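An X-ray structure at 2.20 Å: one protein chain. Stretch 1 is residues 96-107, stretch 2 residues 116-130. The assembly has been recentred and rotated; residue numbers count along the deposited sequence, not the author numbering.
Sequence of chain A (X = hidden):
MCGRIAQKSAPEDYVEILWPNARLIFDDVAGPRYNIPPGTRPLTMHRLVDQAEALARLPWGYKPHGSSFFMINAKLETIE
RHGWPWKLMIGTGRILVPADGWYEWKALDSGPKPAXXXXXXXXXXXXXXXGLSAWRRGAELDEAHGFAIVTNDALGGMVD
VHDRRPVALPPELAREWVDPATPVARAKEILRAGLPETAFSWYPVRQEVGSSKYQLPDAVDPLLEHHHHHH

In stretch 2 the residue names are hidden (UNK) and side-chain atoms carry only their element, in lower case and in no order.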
# COMPACT_ATOMS: atom_id res chain seq x y z
N LEU A 96 -6.05 2.11 4.75
CA LEU A 96 -6.12 1.25 3.59
C LEU A 96 -5.77 2.09 2.38
O LEU A 96 -6.11 3.28 2.32
CB LEU A 96 -7.53 0.67 3.43
CG LEU A 96 -7.97 -0.23 4.59
CD1 LEU A 96 -9.48 -0.37 4.63
CD2 LEU A 96 -7.30 -1.59 4.43
N VAL A 97 -5.05 1.49 1.43
CA VAL A 97 -4.67 2.17 0.20
C VAL A 97 -5.28 1.38 -0.95
O VAL A 97 -4.80 0.29 -1.30
CB VAL A 97 -3.15 2.20 -0.01
CG1 VAL A 97 -2.84 2.88 -1.34
CG2 VAL A 97 -2.47 2.94 1.13
N PRO A 98 -6.34 1.91 -1.57
CA PRO A 98 -6.98 1.22 -2.69
C PRO A 98 -6.08 1.19 -3.92
O PRO A 98 -5.29 2.11 -4.15
CB PRO A 98 -8.25 2.03 -2.90
CG PRO A 98 -7.86 3.40 -2.48
CD PRO A 98 -7.08 3.14 -1.22
N ALA A 99 -6.20 0.11 -4.70
CA ALA A 99 -5.40 -0.07 -5.90
C ALA A 99 -5.96 -1.12 -6.86
O ALA A 99 -6.46 -2.17 -6.44
CB ALA A 99 -3.97 -0.44 -5.52
N ASP A 100 -5.86 -0.84 -8.15
CA ASP A 100 -6.33 -1.76 -9.17
C ASP A 100 -5.24 -2.80 -9.41
O ASP A 100 -5.50 -3.89 -9.93
CB ASP A 100 -6.67 -0.97 -10.43
CG ASP A 100 -7.84 -0.02 -10.21
OD1 ASP A 100 -8.99 -0.47 -10.35
OD2 ASP A 100 -7.62 1.16 -9.87
N GLY A 101 -4.02 -2.45 -9.00
CA GLY A 101 -2.88 -3.34 -9.16
C GLY A 101 -1.56 -2.65 -8.80
O GLY A 101 -1.54 -1.50 -8.37
N TRP A 102 -0.44 -3.35 -8.98
CA TRP A 102 0.86 -2.77 -8.67
C TRP A 102 1.92 -3.30 -9.64
O TRP A 102 1.65 -4.23 -10.41
CB TRP A 102 1.26 -3.08 -7.20
CG TRP A 102 1.61 -4.53 -6.91
CD1 TRP A 102 2.85 -5.08 -6.88
CD2 TRP A 102 0.69 -5.60 -6.63
NE1 TRP A 102 2.78 -6.42 -6.60
CE2 TRP A 102 1.47 -6.77 -6.44
CE3 TRP A 102 -0.70 -5.69 -6.52
CZ2 TRP A 102 0.89 -8.02 -6.15
CZ3 TRP A 102 -1.28 -6.92 -6.23
CH2 TRP A 102 -0.47 -8.07 -6.05
N TYR A 103 3.10 -2.70 -9.61
CA TYR A 103 4.16 -3.13 -10.51
C TYR A 103 5.38 -3.70 -9.80
O TYR A 103 5.74 -3.27 -8.72
CB TYR A 103 4.63 -1.97 -11.38
CG TYR A 103 3.53 -1.24 -12.12
CD1 TYR A 103 2.77 -0.25 -11.49
CD2 TYR A 103 3.28 -1.51 -13.46
CE1 TYR A 103 1.80 0.45 -12.18
CE2 TYR A 103 2.31 -0.82 -14.16
CZ TYR A 103 1.57 0.17 -13.51
OH TYR A 103 0.61 0.86 -14.22
N GLU A 104 6.01 -4.68 -10.45
CA GLU A 104 7.23 -5.31 -9.97
C GLU A 104 8.12 -5.49 -11.21
O GLU A 104 7.63 -5.85 -12.27
CB GLU A 104 6.96 -6.68 -9.34
CG GLU A 104 6.11 -6.65 -8.09
CD GLU A 104 5.85 -8.03 -7.55
OE1 GLU A 104 5.03 -8.17 -6.62
OE2 GLU A 104 6.46 -8.99 -8.06
N TRP A 105 9.41 -5.23 -11.06
CA TRP A 105 10.35 -5.37 -12.15
C TRP A 105 11.12 -6.68 -12.05
O TRP A 105 11.70 -7.01 -11.00
CB TRP A 105 11.32 -4.18 -12.15
CG TRP A 105 10.70 -2.90 -12.63
CD1 TRP A 105 10.91 -2.27 -13.83
CD2 TRP A 105 9.74 -2.10 -11.92
NE1 TRP A 105 10.14 -1.13 -13.91
CE2 TRP A 105 9.42 -1.00 -12.76
CE3 TRP A 105 9.13 -2.21 -10.66
CZ2 TRP A 105 8.51 -0.01 -12.37
CZ3 TRP A 105 8.22 -1.21 -10.28
CH2 TRP A 105 7.92 -0.13 -11.14
N LYS A 106 11.11 -7.44 -13.14
CA LYS A 106 11.78 -8.72 -13.20
C LYS A 106 13.18 -8.56 -13.77
O LYS A 106 13.34 -8.18 -14.93
CB LYS A 106 10.96 -9.68 -14.06
CG LYS A 106 11.51 -11.10 -14.15
CD LYS A 106 11.52 -11.78 -12.79
CE LYS A 106 11.84 -13.26 -12.91
NZ LYS A 106 10.81 -14.02 -13.69
N ALA A 107 14.19 -8.82 -12.96
CA ALA A 107 15.56 -8.71 -13.40
C ALA A 107 15.77 -9.70 -14.54
O ALA A 107 15.52 -10.89 -14.39
CB ALA A 107 16.50 -9.04 -12.25
N UNK A 116 15.63 -4.58 -16.78
CA UNK A 116 14.49 -5.10 -16.04
C UNK A 116 13.19 -4.98 -16.82
O UNK A 116 12.92 -3.97 -17.46
c UNK A 116 14.36 -4.37 -14.71
c UNK A 116 15.32 -3.88 -12.46
c UNK A 116 16.00 -4.48 -11.24
c UNK A 116 15.37 -4.81 -13.66
n UNK A 116 15.27 -5.71 -10.78
N UNK A 117 12.39 -6.04 -16.75
CA UNK A 117 11.10 -6.09 -17.42
C UNK A 117 9.97 -5.82 -16.42
O UNK A 117 9.68 -6.64 -15.55
c UNK A 117 10.91 -7.47 -18.06
o UNK A 117 9.55 -6.81 -20.72
c UNK A 117 9.49 -7.78 -18.52
c UNK A 117 9.01 -6.83 -19.61
n UNK A 117 7.99 -6.04 -19.30
N UNK A 118 9.31 -4.66 -16.54
CA UNK A 118 8.21 -4.33 -15.62
C UNK A 118 6.95 -5.17 -15.86
O UNK A 118 6.57 -5.42 -17.00
c UNK A 118 8.35 -2.70 -17.34
c UNK A 118 7.98 -2.84 -15.88
c UNK A 118 9.60 -3.53 -17.45
N UNK A 119 6.31 -5.62 -14.78
CA UNK A 119 5.08 -6.40 -14.87
C UNK A 119 3.96 -5.69 -14.11
O UNK A 119 4.22 -4.97 -13.14
o UNK A 119 7.98 -11.37 -17.76
c UNK A 119 5.98 -8.79 -15.15
c UNK A 119 5.28 -9.70 -15.93
c UNK A 119 8.05 -9.64 -16.11
c UNK A 119 7.32 -10.53 -16.88
c UNK A 119 5.26 -7.80 -14.26
c UNK A 119 7.38 -8.78 -15.25
c UNK A 119 5.94 -10.57 -16.79
N UNK A 120 2.72 -5.88 -14.56
CA UNK A 120 1.58 -5.28 -13.87
C UNK A 120 0.78 -6.45 -13.26
O UNK A 120 0.44 -7.39 -13.98
c UNK A 120 0.69 -4.50 -14.85
c UNK A 120 -1.64 -2.55 -12.56
c UNK A 120 -0.50 -3.04 -13.16
c UNK A 120 -2.89 -2.96 -12.99
c UNK A 120 -1.84 -4.35 -14.65
c UNK A 120 -3.00 -3.86 -14.04
o UNK A 120 -4.01 -2.44 -12.38
c UNK A 120 -0.58 -3.95 -14.21
N UNK A 121 0.53 -6.40 -11.96
CA UNK A 121 -0.21 -7.45 -11.23
C UNK A 121 -1.56 -6.91 -10.77
O UNK A 121 -1.64 -5.79 -10.28
c UNK A 121 0.53 -7.94 -9.94
c UNK A 121 1.95 -8.42 -10.26
c UNK A 121 2.95 -7.34 -10.43
c UNK A 121 -0.20 -9.11 -9.33
N UNK A 122 -2.62 -7.71 -10.91
CA UNK A 122 -3.94 -7.25 -10.48
C UNK A 122 -4.89 -8.40 -10.13
O UNK A 122 -4.56 -9.57 -10.29
c UNK A 122 -4.57 -6.39 -11.58
c UNK A 122 -4.30 -7.31 -13.99
n UNK A 122 -6.04 -7.99 -12.86
c UNK A 122 -6.07 -8.60 -14.03
n UNK A 122 -5.02 -8.21 -14.73
c UNK A 122 -4.93 -7.17 -12.80
N UNK A 123 -6.06 -8.04 -9.64
CA UNK A 123 -7.07 -9.01 -9.28
C UNK A 123 -8.30 -8.82 -10.16
O UNK A 123 -8.21 -8.20 -11.22
N UNK A 124 -9.44 -9.34 -9.71
CA UNK A 124 -10.69 -9.24 -10.45
C UNK A 124 -11.49 -8.01 -10.01
O UNK A 124 -12.58 -7.75 -10.51
o UNK A 124 -10.08 -11.60 -11.80
o UNK A 124 -11.01 -12.85 -10.25
c UNK A 124 -11.51 -10.51 -10.24
c UNK A 124 -10.82 -11.74 -10.80
N UNK A 125 -10.93 -7.26 -9.06
CA UNK A 125 -11.58 -6.06 -8.54
C UNK A 125 -10.57 -5.24 -7.75
O UNK A 125 -9.49 -5.74 -7.43
c UNK A 125 -12.77 -6.45 -7.66
N UNK A 126 -10.91 -3.98 -7.42
CA UNK A 126 -10.02 -3.10 -6.66
C UNK A 126 -9.49 -3.78 -5.40
O UNK A 126 -10.24 -4.47 -4.70
c UNK A 126 -11.77 -1.82 -7.56
c UNK A 126 -10.92 -1.91 -6.34
c UNK A 126 -12.14 -3.27 -7.81
N UNK A 127 -8.21 -3.59 -5.12
CA UNK A 127 -7.58 -4.20 -3.97
C UNK A 127 -7.53 -3.25 -2.78
O UNK A 127 -7.46 -2.03 -2.95
c UNK A 127 -6.17 -4.65 -4.35
c UNK A 127 -4.58 -5.46 -6.05
c UNK A 127 -6.05 -5.25 -5.75
c UNK A 127 -6.82 -6.57 -5.86
N UNK A 128 -7.56 -3.80 -1.57
CA UNK A 128 -7.50 -2.96 -0.38
C UNK A 128 -6.19 -3.26 0.36
O UNK A 128 -6.14 -4.17 1.19
c UNK A 128 -8.71 -3.24 0.53
c UNK A 128 -11.19 -3.51 0.85
c UNK A 128 -10.33 -1.78 -0.73
c UNK A 128 -10.09 -3.16 -0.15
N UNK A 129 -5.14 -2.51 0.04
CA UNK A 129 -3.84 -2.73 0.68
C UNK A 129 -3.85 -2.18 2.09
O UNK A 129 -4.33 -1.07 2.33
c UNK A 129 -1.52 -2.33 -3.70
c UNK A 129 -2.67 -2.06 -0.09
c UNK A 129 -2.44 -2.60 -1.49
c UNK A 129 -2.81 -4.28 -3.18
c UNK A 129 -2.99 -3.81 -1.88
c UNK A 129 -2.07 -3.54 -4.09
c UNK A 129 -1.70 -1.86 -2.41
N UNK A 130 -3.33 -2.96 3.03
CA UNK A 130 -3.25 -2.55 4.42
C UNK A 130 -2.07 -1.58 4.50
O UNK A 130 -1.04 -1.78 3.85
c UNK A 130 -2.99 -3.76 5.30

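Position 116 carries four carbons in a row ending in a nitrogen. Its CB lies 4.0 Å from CB of Trp105, at the edge of that indole, and the terminal nitrogen is 3.8 Å from CB of Ala107; an unbranched chain ending in an amine is lysine, Lys116. At position 117 three carbons are followed by one oxygen and one nitrogen on the third. The backbone pairs with Lys106 (N of 106 to O of 117, 2.9 Å; N of 117 to O of 106, 3.0 Å), while the end of the side chain leads away from stretch 1. This is a terminal amide one carbon longer than asparagine's, hence Gln117.

Position 118 has three carbons that close a ring onto its own backbone nitrogen, which identifies Pro118. Its CB sits over the face of the Trp105 indole, 3.7 Å from the centroid of the five-membered ring, a CH-pi contact. Position 119 shows one carbon, then a six-carbon ring bearing an oxygen: Tyr119. Its CE1 is 3.6 Å from CB of Lys106, and its backbone N donates to O of Glu104 at 2.8 Å.

The same atoms recur at position 120, again a six-carbon ring with an oxygen, so this is Tyr120. Its CD1 lies over one face of the Tyr103 ring, 3.7 Å from CE2 of that residue, and its OH reaches to 3.2 Å from O of Asp100. Position 121 has four carbons, forked at the first, with one arm two carbons long: Ile121. Its CG2 lies over the six-membered ring of Trp102, 3.5 Å from CH2.

At position 122 one carbon leads to a five-membered ring of three carbons and two nitrogens, an imidazole, so the residue is His122; its CB is 3.1 Å from O of Asp100, but the ring leads away, and ND1 donates to the backbone O of position 123. Position 123 has no side-chain atoms at all, only backbone, so it is Gly123. Position 124 has two carbons, the second carrying two oxygens, and no contact with stretch 1: Asp124. Position 125 bears a single carbon, pointing away, Ala125.

Position 126 again closes three carbons onto the backbone nitrogen. This is Pro126, whose CG is 4.2 Å from OD1 of Asp100. Positions 127 and 128 each hold four carbons forked at the second, giving Leu127 and Leu128; CD1 of Leu127 meets CZ3 of Trp102 at 3.6 Å, whereas CB of Leu128 is 4.5 Å from CD2 of Leu96. Position 129, one carbon and a bare six-carbon ring, is Phe129, with CZ 3.5 Å from CE3 of Trp102 and CE2 3.6 Å from CB of Ala99. Position 130 has one carbon, Ala130, opposite Leu96.

Two antiparallel ladders thus join the stretches, each chain turning a corner between them. Five reciprocal pairs of backbone hydrogen bonds fix the register, and Trp102 spans the corner, packing against Ile121 from one ladder and Leu127 and Phe129 from the other.

Stretch 2 116-130: KQPYYIHGDAPLLFA
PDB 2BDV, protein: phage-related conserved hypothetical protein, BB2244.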